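Local coordinates for protein glycosyl hydrolase, family 38 (Enterococcus faecalis, PDB 5KBP) that probably hydrolyses alpha-mannosidic bonds in carbohydrates, as a family 38 glycoside hydrolase, at residues Q135-M139 with P889-R893; H687-I692 with Q716-H722; I692-V696 with R846-L850. All blocks are in the same frame, centred on the assembly; numbering follows the deposited sequence.

All three contacts are buried and none involves the second chain, yet their chemistry differs with place. Contact 2 is regular antiparallel pairing inside one sheet, with side chains added where strand 686-690 runs out. Contact 3, whose segment begins at Ile-692, where that of contact 2 ends, joins the loop and start of strand 695-699 to the C-terminal beta-sandwich sheet by aromatic and aliphatic packing. Contact 1 reaches that sandwich sheet through strand 892-897, the neighbour of strand 843-849, but with glutamine amides from the N-terminal domain. Contacts 1 and 3 meet where Gln-135 NE2 hydrogen-bonds Tyr-693 O; a backbone hydrogen bond from Val-696 N to Ala-689 O links contacts 2 and 3.

Contact 1 of 3, residues Q135-M139 with P889-R893; sequences QTPQM and PFEIR
The carboxamides of Gln-135 and Gln-138 are the flat groups that meet Phe-890 and Ile-892, and both aim an NE2 at the same backbone carbonyl. Ile-892 CG1 lies over one face of the Gln-138 amide, 3.4 Å from NE2. Gln-135 NE2 gives a hydrogen to Phe-890 O at 2.9 Å, with the oxygen lying in the plane of the amide. The Phe-890 ring, by contrast, is met obliquely by that amide, the two planes being 74° apart, and the ring itself leads off from the contact. Gln-138 NE2 reaches the same Phe-890 O at 2.8 Å, nearly in line with the Phe-890 C=O bond, so two donors share one acceptor. The other end of this amide works as well: Ile-892 N donates to Gln-138 OE1 at 2.7 Å, from above the carbonyl plane. One glutamine thus takes a carbonyl from the loop and an N-H from the first strand residue, which fixes which way round its amide sits. Its reach comes from a fully extended chain, with CG anti to the backbone N (chi1 -175°).

Gln-135 OE1 accepts from Gln-138 NE2 at 2.6 Å, tying the two amides to each other, and Gln-135 NE2 has a second acceptor in Tyr-693 O. The apolar part is Ile-892 CD1, which meets Met-139 CG at 3.9 Å. Pointing away from the helix, Arg-893 grips the Glu-891 carboxylate side-on through NE and NH2, and also bonds Ala-885 O and Pro-886 O.

Gln-135 is the N-cap residue of helix 136-141, and Gln-138 lies in its first turn. The arrangement is an interdomain junction: side-chain amides at a helix start hold Phe-890 O, in the loop before strand 892-897, and Ile-892 N, at its first residue, joining the N-terminal domain to the C-terminal beta sandwich.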
# COMPACT_ATOMS: atom_id res chain seq x y z
N GLN A 135 -19.74 -13.97 -22.97
CA GLN A 135 -19.34 -13.14 -24.10
C GLN A 135 -17.88 -13.30 -24.49
O GLN A 135 -17.37 -12.47 -25.25
CB GLN A 135 -19.64 -11.67 -23.81
CG GLN A 135 -21.11 -11.28 -23.90
CD GLN A 135 -21.57 -11.05 -25.34
OE1 GLN A 135 -20.99 -11.58 -26.28
NE2 GLN A 135 -22.61 -10.25 -25.50
N THR A 136 -17.20 -14.34 -24.00
CA THR A 136 -15.79 -14.53 -24.34
C THR A 136 -15.54 -14.61 -25.84
O THR A 136 -14.61 -13.94 -26.32
CB THR A 136 -15.24 -15.76 -23.62
OG1 THR A 136 -15.49 -15.67 -22.22
CG2 THR A 136 -13.74 -15.88 -23.85
N PRO A 137 -16.30 -15.38 -26.63
CA PRO A 137 -15.99 -15.44 -28.07
C PRO A 137 -16.06 -14.09 -28.77
O PRO A 137 -15.17 -13.77 -29.56
CB PRO A 137 -17.06 -16.40 -28.62
CG PRO A 137 -17.44 -17.24 -27.45
CD PRO A 137 -17.38 -16.32 -26.28
N GLN A 138 -17.09 -13.29 -28.49
CA GLN A 138 -17.18 -11.98 -29.12
C GLN A 138 -16.06 -11.05 -28.65
O GLN A 138 -15.50 -10.29 -29.45
CB GLN A 138 -18.54 -11.34 -28.85
CG GLN A 138 -18.75 -10.03 -29.59
CD GLN A 138 -20.06 -9.36 -29.24
OE1 GLN A 138 -20.52 -8.46 -29.94
NE2 GLN A 138 -20.67 -9.78 -28.13
N MET A 139 -15.72 -11.11 -27.36
CA MET A 139 -14.66 -10.24 -26.85
C MET A 139 -13.29 -10.66 -27.38
O MET A 139 -12.43 -9.81 -27.63
CB MET A 139 -14.68 -10.24 -25.32
CG MET A 139 -15.95 -9.66 -24.72
SD MET A 139 -15.88 -9.49 -22.93
CE MET A 139 -14.50 -8.36 -22.75
N PRO A 889 -28.05 -8.76 -32.00
CA PRO A 889 -28.29 -9.30 -30.65
C PRO A 889 -26.98 -9.56 -29.90
O PRO A 889 -26.08 -10.23 -30.40
CB PRO A 889 -29.05 -10.60 -30.91
CG PRO A 889 -28.90 -10.88 -32.38
CD PRO A 889 -28.78 -9.54 -33.02
N PHE A 890 -26.90 -9.00 -28.69
CA PHE A 890 -25.74 -9.17 -27.81
C PHE A 890 -24.46 -8.65 -28.44
O PHE A 890 -23.36 -9.09 -28.10
CB PHE A 890 -25.57 -10.63 -27.38
CG PHE A 890 -26.81 -11.23 -26.77
CD1 PHE A 890 -27.20 -10.88 -25.49
CD2 PHE A 890 -27.57 -12.15 -27.47
CE1 PHE A 890 -28.33 -11.43 -24.92
CE2 PHE A 890 -28.70 -12.71 -26.90
CZ PHE A 890 -29.08 -12.35 -25.62
N GLU A 891 -24.57 -7.70 -29.37
CA GLU A 891 -23.40 -7.12 -30.00
C GLU A 891 -22.77 -6.07 -29.10
O GLU A 891 -23.47 -5.28 -28.47
CB GLU A 891 -23.76 -6.49 -31.35
CG GLU A 891 -22.55 -6.04 -32.15
CD GLU A 891 -22.90 -5.08 -33.26
OE1 GLU A 891 -22.22 -4.04 -33.39
OE2 GLU A 891 -23.86 -5.36 -34.01
N ILE A 892 -21.44 -6.08 -29.04
CA ILE A 892 -20.67 -5.05 -28.35
C ILE A 892 -20.17 -4.10 -29.43
O ILE A 892 -19.20 -4.40 -30.14
CB ILE A 892 -19.52 -5.64 -27.53
CG1 ILE A 892 -20.03 -6.75 -26.61
CG2 ILE A 892 -18.84 -4.55 -26.72
CD1 ILE A 892 -18.92 -7.55 -25.97
N ARG A 893 -20.83 -2.96 -29.57
CA ARG A 893 -20.51 -2.00 -30.63
C ARG A 893 -19.68 -0.86 -30.07
O ARG A 893 -19.96 -0.34 -28.98
CB ARG A 893 -21.78 -1.46 -31.28
CG ARG A 893 -21.53 -0.53 -32.45
CD ARG A 893 -22.78 -0.33 -33.28
NE ARG A 893 -23.20 -1.55 -33.96
CZ ARG A 893 -24.25 -1.62 -34.78
NH1 ARG A 893 -24.99 -0.55 -35.01
NH2 ARG A 893 -24.55 -2.78 -35.36

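Contact 2 of 3, residues H687-I692 with Q716-H722; sequences HEADSI and QAFVNVH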
# COMPACT_ATOMS: atom_id res chain seq x y z
N HIS A 687 -33.87 -17.26 -14.36
CA HIS A 687 -33.72 -15.90 -13.89
C HIS A 687 -32.62 -15.23 -14.71
O HIS A 687 -31.90 -15.88 -15.47
CB HIS A 687 -33.39 -15.85 -12.39
CG HIS A 687 -32.04 -16.38 -12.04
ND1 HIS A 687 -31.82 -17.71 -11.75
CD2 HIS A 687 -30.84 -15.77 -11.93
CE1 HIS A 687 -30.54 -17.90 -11.48
NE2 HIS A 687 -29.92 -16.73 -11.58
N GLU A 688 -32.49 -13.92 -14.55
CA GLU A 688 -31.51 -13.14 -15.30
C GLU A 688 -30.60 -12.39 -14.34
O GLU A 688 -31.00 -12.03 -13.23
CB GLU A 688 -32.19 -12.16 -16.26
CG GLU A 688 -32.97 -12.84 -17.38
CD GLU A 688 -33.55 -11.85 -18.37
OE1 GLU A 688 -33.36 -10.63 -18.16
OE2 GLU A 688 -34.19 -12.29 -19.34
N ALA A 689 -29.37 -12.16 -14.79
CA ALA A 689 -28.37 -11.47 -13.98
C ALA A 689 -27.44 -10.69 -14.89
O ALA A 689 -27.16 -11.10 -16.03
CB ALA A 689 -27.58 -12.44 -13.11
N ASP A 690 -26.95 -9.56 -14.39
CA ASP A 690 -26.00 -8.75 -15.14
C ASP A 690 -24.63 -9.43 -15.14
O ASP A 690 -24.08 -9.75 -14.08
CB ASP A 690 -25.90 -7.36 -14.53
CG ASP A 690 -25.12 -6.40 -15.41
OD1 ASP A 690 -25.26 -6.48 -16.65
OD2 ASP A 690 -24.37 -5.56 -14.87
N SER A 691 -24.08 -9.64 -16.33
CA SER A 691 -22.76 -10.23 -16.46
C SER A 691 -21.83 -9.27 -17.20
O SER A 691 -21.86 -8.06 -16.97
CB SER A 691 -22.83 -11.58 -17.18
OG SER A 691 -21.58 -12.25 -17.12
N ILE A 692 -21.01 -9.80 -18.10
CA ILE A 692 -20.03 -9.01 -18.84
C ILE A 692 -20.60 -8.75 -20.23
O ILE A 692 -20.62 -9.65 -21.08
CB ILE A 692 -18.67 -9.71 -18.91
CG1 ILE A 692 -18.17 -10.02 -17.50
CG2 ILE A 692 -17.67 -8.84 -19.67
CD1 ILE A 692 -18.13 -8.81 -16.59
N GLN A 716 -23.16 -8.78 -11.58
CA GLN A 716 -22.49 -7.49 -11.68
C GLN A 716 -23.34 -6.40 -11.03
O GLN A 716 -23.17 -6.11 -9.84
CB GLN A 716 -22.20 -7.14 -13.14
CG GLN A 716 -20.93 -7.77 -13.70
CD GLN A 716 -19.69 -6.96 -13.38
OE1 GLN A 716 -19.66 -5.74 -13.59
NE2 GLN A 716 -18.66 -7.62 -12.87
N ALA A 717 -24.26 -5.82 -11.79
CA ALA A 717 -25.03 -4.68 -11.32
C ALA A 717 -26.41 -5.04 -10.80
O ALA A 717 -26.96 -4.30 -9.98
CB ALA A 717 -25.17 -3.64 -12.44
N PHE A 718 -27.00 -6.16 -11.25
CA PHE A 718 -28.37 -6.46 -10.87
C PHE A 718 -28.65 -7.95 -11.07
O PHE A 718 -27.86 -8.69 -11.65
CB PHE A 718 -29.36 -5.62 -11.68
CG PHE A 718 -29.22 -5.76 -13.17
CD1 PHE A 718 -29.83 -6.81 -13.84
CD2 PHE A 718 -28.47 -4.85 -13.90
CE1 PHE A 718 -29.69 -6.95 -15.21
CE2 PHE A 718 -28.34 -4.98 -15.26
CZ PHE A 718 -28.95 -6.03 -15.92
N VAL A 719 -29.82 -8.36 -10.58
CA VAL A 719 -30.38 -9.69 -10.81
C VAL A 719 -31.90 -9.53 -10.88
O VAL A 719 -32.48 -8.73 -10.15
CB VAL A 719 -29.97 -10.69 -9.71
CG1 VAL A 719 -30.33 -10.16 -8.33
CG2 VAL A 719 -30.62 -12.04 -9.94
N ASN A 720 -32.53 -10.28 -11.78
CA ASN A 720 -33.95 -10.10 -12.07
C ASN A 720 -34.68 -11.43 -12.07
O ASN A 720 -34.13 -12.46 -12.48
CB ASN A 720 -34.14 -9.40 -13.42
CG ASN A 720 -35.60 -9.30 -13.83
OD1 ASN A 720 -36.13 -10.18 -14.51
ND2 ASN A 720 -36.26 -8.23 -13.41
N VAL A 721 -35.93 -11.40 -11.61
CA VAL A 721 -36.85 -12.54 -11.67
C VAL A 721 -38.19 -12.02 -12.17
O VAL A 721 -38.73 -11.06 -11.61
CB VAL A 721 -37.01 -13.22 -10.29
CG1 VAL A 721 -38.22 -14.14 -10.30
CG2 VAL A 721 -35.75 -13.98 -9.92
N HIS A 722 -38.71 -12.63 -13.22
CA HIS A 722 -39.94 -12.14 -13.83
C HIS A 722 -40.67 -13.28 -14.53
O HIS A 722 -40.07 -14.28 -14.94
CB HIS A 722 -39.66 -11.01 -14.83
CG HIS A 722 -39.00 -11.46 -16.09
ND1 HIS A 722 -37.63 -11.56 -16.23
CD2 HIS A 722 -39.52 -11.85 -17.28
CE1 HIS A 722 -37.34 -11.98 -17.45
NE2 HIS A 722 -38.47 -12.17 -18.10
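Strands 686-690 and 718-722 are neighbours in the large antiparallel sheet of the family 38 C-terminal region, and this contact is their pairing together with the loop residues at one end. Glu-688 and Asn-720 form the hydrogen-bonded pair: Glu-688 N donates to Asn-720 O at 3.0 Å, and Asn-720 N returns a bond to Glu-688 O. Ala-689 and Val-719 make the next, non-hydrogen-bonded pair, and Val-719 CG2 comes to 3.3 Å from Glu-688 O. One step on, Asp-690 N gives an almost straight bond (179°) to Phe-718 O.

Asp-690 then takes over the end of the pairing. Its CB sits over the centre of one face of the Phe-718 ring, 3.5 Å from the centroid, a CH-pi contact, while its carboxylate lies stacked at 12° to that ring. With chi1 at -170° the carboxylate swings toward the 716-717 backbone, where OD2 takes Ala-717 N on its anti lone pair, 3.1 Å away. Asp-690 O accepts from Gln-716 N, so backbone and side chain of one aspartate hold two successive amides of the loop before strand 718-722; its OD1 is taken by Tyr-797 OH. At the other end, Glu-688 OE2 lies at the edge of the His-722 ring, 3.7 Å from CE1, and forms a salt bridge with Arg-789, while its OE1 is hydrogen-bonded to Tyr-793 OH.

Helix 789-799 covers the face bearing Glu-688, Phe-718 and Asn-720, where Tyr-793 stacks on the Phe-718 ring. From strand 737-740, Tyr-738 packs on Ala-689 and Val-719, Val-740 on His-687 and Val-721, and strands 695-699 and 727-732 continue the sheet on either side.

Contact 3 of 3, residues I692-V696 with R846-L850; sequences IYEVV and RGFNL
A chi1 of 69° puts Phe-848 CG between its own backbone N and carbonyl carbon, so that the ring spreads across Tyr-693. Tyr-693 CA stands 3.8 Å from the centroid of that ring, a CH-pi contact over the face. The Tyr-693 side chain, with CG beside its own backbone N (chi1 -65°), turns an edge to the same residue: CD1 comes to 3.7 Å from Phe-848 CD1 in an offset edge-to-face pair, planes 82° apart. The ring therefore receives both the main chain and the side chain of one tyrosine. Farther along, Val-695 CG2 meets Leu-850 CD2 at 3.8 Å, continuing the apolar seam.

At the opposite end Tyr-693 OH lies 3.5 Å from Arg-846 NE, the phenol and guanidinium planes nearly perpendicular. Glu-101 joins the two, its OE2 hydrogen-bonded to Tyr-693 OH and its OE1 in a salt bridge with Arg-846 NH1.

The seam runs between the loop leading into strand 695-699 and the end of strand 843-849 of the beta sandwich. Helix 100-117 places Val-104 against Tyr-693 and Arg-846, Thr-832 of strand 829-836 touches both aromatic residues, and helix 789-799 packs Tyr-797 on Phe-848 and Leu-850.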
# COMPACT_ATOMS: atom_id res chain seq x y z
N ILE A 692 -21.01 -9.80 -18.10
CA ILE A 692 -20.03 -9.01 -18.84
C ILE A 692 -20.60 -8.75 -20.23
O ILE A 692 -20.62 -9.65 -21.08
CB ILE A 692 -18.67 -9.71 -18.91
CG1 ILE A 692 -18.17 -10.02 -17.50
CG2 ILE A 692 -17.67 -8.84 -19.67
CD1 ILE A 692 -18.13 -8.81 -16.59
N TYR A 693 -21.06 -7.52 -20.46
CA TYR A 693 -21.67 -7.12 -21.73
C TYR A 693 -22.82 -8.06 -22.10
O TYR A 693 -23.02 -8.40 -23.27
CB TYR A 693 -20.64 -7.08 -22.86
CG TYR A 693 -19.57 -6.03 -22.70
CD1 TYR A 693 -19.88 -4.68 -22.76
CD2 TYR A 693 -18.24 -6.39 -22.52
CE1 TYR A 693 -18.90 -3.71 -22.62
CE2 TYR A 693 -17.25 -5.43 -22.39
CZ TYR A 693 -17.58 -4.09 -22.44
OH TYR A 693 -16.61 -3.14 -22.30
N GLU A 694 -23.59 -8.47 -21.09
CA GLU A 694 -24.57 -9.52 -21.30
C GLU A 694 -25.53 -9.58 -20.13
O GLU A 694 -25.11 -9.48 -18.97
CB GLU A 694 -23.87 -10.87 -21.49
CG GLU A 694 -24.77 -12.09 -21.36
CD GLU A 694 -23.98 -13.38 -21.42
OE1 GLU A 694 -24.41 -14.31 -22.14
OE2 GLU A 694 -22.92 -13.47 -20.76
N VAL A 695 -26.82 -9.73 -20.43
CA VAL A 695 -27.83 -10.12 -19.45
C VAL A 695 -28.04 -11.61 -19.65
O VAL A 695 -28.79 -12.03 -20.53
CB VAL A 695 -29.12 -9.32 -19.61
CG1 VAL A 695 -30.18 -9.83 -18.64
CG2 VAL A 695 -28.87 -7.84 -19.39
N VAL A 696 -27.38 -12.42 -18.83
CA VAL A 696 -27.33 -13.86 -19.03
C VAL A 696 -28.56 -14.50 -18.39
O VAL A 696 -29.02 -14.09 -17.32
CB VAL A 696 -26.02 -14.45 -18.46
CG1 VAL A 696 -25.95 -14.26 -16.95
CG2 VAL A 696 -25.88 -15.91 -18.84
N ARG A 846 -18.62 3.17 -26.50
CA ARG A 846 -18.94 1.75 -26.57
C ARG A 846 -20.23 1.46 -25.83
O ARG A 846 -20.45 1.95 -24.71
CB ARG A 846 -17.81 0.89 -25.99
CG ARG A 846 -18.14 -0.60 -25.92
CD ARG A 846 -16.89 -1.46 -25.87
NE ARG A 846 -15.90 -0.96 -24.92
CZ ARG A 846 -14.77 -0.35 -25.27
NH1 ARG A 846 -13.93 0.08 -24.33
NH2 ARG A 846 -14.48 -0.17 -26.55
N GLY A 847 -21.10 0.67 -26.46
CA GLY A 847 -22.30 0.16 -25.84
C GLY A 847 -22.54 -1.27 -26.27
O GLY A 847 -21.79 -1.82 -27.08
N PHE A 848 -23.60 -1.86 -25.73
CA PHE A 848 -23.93 -3.23 -26.10
C PHE A 848 -25.43 -3.44 -26.02
O PHE A 848 -26.13 -2.80 -25.24
CB PHE A 848 -23.20 -4.25 -25.21
CG PHE A 848 -23.68 -4.28 -23.79
CD1 PHE A 848 -23.32 -3.28 -22.90
CD2 PHE A 848 -24.47 -5.32 -23.33
CE1 PHE A 848 -23.75 -3.31 -21.59
CE2 PHE A 848 -24.90 -5.36 -22.02
CZ PHE A 848 -24.54 -4.35 -21.14
N ASN A 849 -25.92 -4.36 -26.85
CA ASN A 849 -27.33 -4.71 -26.87
C ASN A 849 -27.67 -5.57 -25.65
O ASN A 849 -26.95 -6.51 -25.33
CB ASN A 849 -27.68 -5.46 -28.16
CG ASN A 849 -29.17 -5.56 -28.40
OD1 ASN A 849 -29.98 -5.38 -27.49
ND2 ASN A 849 -29.55 -5.86 -29.64
N LEU A 850 -28.78 -5.23 -24.99
CA LEU A 850 -29.24 -5.98 -23.84
C LEU A 850 -30.17 -7.13 -24.21
O LEU A 850 -30.40 -8.02 -23.38
CB LEU A 850 -29.97 -5.05 -22.86
CG LEU A 850 -29.15 -3.93 -22.20
CD1 LEU A 850 -30.07 -2.92 -21.54
CD2 LEU A 850 -28.18 -4.51 -21.19